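Local coordinates for protein ribulose bisphosphate carboxylase (Hyperthermus butylicus DSM 5456, PDB 6HUN) that probably catalyses the magnesium-dependent addition of carbon dioxide and water to ribulose 1,5-bisphosphate, giving two molecules of 3-phosphoglycerate in archaeal AMP degradation, at residues 248-251 and 252-255. Sequence-based numbering, arbitrary orientation.
Sequences IREM and EKRI
In the first two turns of helix 248-260, on the outside of the Rubisco catalytic barrel, Glu250 reaches forward to Lys253 and Arg254, one turn on, in a salt-bridge network. Backbone bonds from Glu252 N to Ile248 O (2.9 Å) and from Ile255 N to Met251 O set the i to i+4 frame. Glutamate suits its place because its carboxylate offers two oxygens, which a bend at chi2 (-56°) turns to different cations: OE2 takes Lys253 NZ at 3.2 Å on its syn side, while OE1 takes Arg254 NH2 at 3.0 Å on its anti side, both well out of the carboxylate plane. The latter bond is rather bent (143° at the hydrogen), and Glu250 CB lies over one guanidinium face. Arg254 NH2 also forms a salt bridge with Glu111 of the second subunit, so this one nitrogen is shared between two carboxylates. With an alanine here, both carboxylate bonds would go, probably leaving Lys253 without this anionic mate and Arg254 without its intrahelical one. On another side, Glu252 lays its CG 3.3 Å from Ile248 O; its OE2 is hydrogen-bonded to His280 NE2, whereas a water bridges OE1 to Arg249 O. The inward side is apolar: Met251, with CG anti to the backbone N (chi1 177°), runs alongside Ile255, CG to CD1 3.6 Å, and the two pack on Ile268 and Ile266, respectively, of strand 265-269. A polar, salt-bridged side, partly at the subunit interface, and an apolar side against the barrel strands together mark the amphipathic helix of a beta-alpha-beta unit in a TIM barrel.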
# COMPACT_ATOMS: atom_id res chain seq x y z
N ILE A 248 6.93 11.15 7.15
CA ILE A 248 8.31 10.74 7.46
C ILE A 248 8.95 11.66 8.52
O ILE A 248 9.50 11.19 9.53
CB ILE A 248 9.16 10.67 6.17
CG1 ILE A 248 8.69 9.53 5.20
CG2 ILE A 248 10.69 10.60 6.46
CD1 ILE A 248 8.69 8.01 5.76
N ARG A 249 8.92 12.98 8.30
CA ARG A 249 9.55 13.86 9.30
C ARG A 249 8.90 13.73 10.69
O ARG A 249 9.61 13.73 11.72
CB ARG A 249 9.52 15.30 8.76
CG ARG A 249 10.77 15.54 7.93
CD ARG A 249 10.75 16.81 7.10
NE ARG A 249 11.88 16.80 6.17
CZ ARG A 249 12.11 17.70 5.21
NH1 ARG A 249 11.27 18.71 5.00
NH2 ARG A 249 13.19 17.56 4.45
N GLU A 250 7.56 13.57 10.75
CA GLU A 250 6.94 13.39 12.07
C GLU A 250 7.30 12.04 12.68
O GLU A 250 7.50 11.93 13.91
CB GLU A 250 5.41 13.57 11.96
CG GLU A 250 4.92 15.05 11.98
CD GLU A 250 5.41 15.81 13.25
OE1 GLU A 250 5.31 15.26 14.39
OE2 GLU A 250 5.93 16.95 13.10
N MET A 251 7.41 11.00 11.83
CA MET A 251 7.79 9.67 12.36
C MET A 251 9.20 9.70 12.93
O MET A 251 9.48 9.12 14.01
CB MET A 251 7.71 8.62 11.25
CG MET A 251 8.16 7.20 11.72
SD MET A 251 8.17 6.02 10.38
CE MET A 251 9.65 6.48 9.53
N GLU A 252 10.12 10.35 12.21
CA GLU A 252 11.51 10.46 12.68
C GLU A 252 11.57 11.10 14.06
O GLU A 252 12.31 10.63 14.95
CB GLU A 252 12.35 11.29 11.68
CG GLU A 252 12.65 10.57 10.36
CD GLU A 252 13.17 11.53 9.28
OE1 GLU A 252 13.02 12.76 9.44
OE2 GLU A 252 13.75 11.05 8.28
N LYS A 253 10.80 12.17 14.27
CA LYS A 253 10.83 12.81 15.60
C LYS A 253 10.26 11.88 16.66
O LYS A 253 10.72 11.88 17.82
CB LYS A 253 10.03 14.11 15.57
CG LYS A 253 10.65 15.17 14.66
CD LYS A 253 9.59 16.08 13.95
CE LYS A 253 9.47 17.41 14.68
NZ LYS A 253 8.64 18.41 13.93
N ARG A 254 9.20 11.14 16.31
CA ARG A 254 8.54 10.30 17.30
C ARG A 254 9.40 9.10 17.64
O ARG A 254 9.41 8.67 18.81
CB ARG A 254 7.14 9.87 16.80
CG ARG A 254 6.19 11.08 16.68
CD ARG A 254 4.86 10.84 15.92
NE ARG A 254 4.32 12.16 15.55
CZ ARG A 254 3.15 12.36 14.93
NH1 ARG A 254 2.35 11.36 14.63
NH2 ARG A 254 2.78 13.60 14.59
N ILE A 255 10.15 8.57 16.67
CA ILE A 255 11.04 7.46 16.97
C ILE A 255 12.15 7.91 17.90
O ILE A 255 12.55 7.19 18.84
CB ILE A 255 11.61 6.85 15.68
CG1 ILE A 255 10.50 6.11 14.91
CG2 ILE A 255 12.75 5.89 16.04
CD1 ILE A 255 10.90 5.59 13.49
O HOH W 1 12.28 14.96 11.68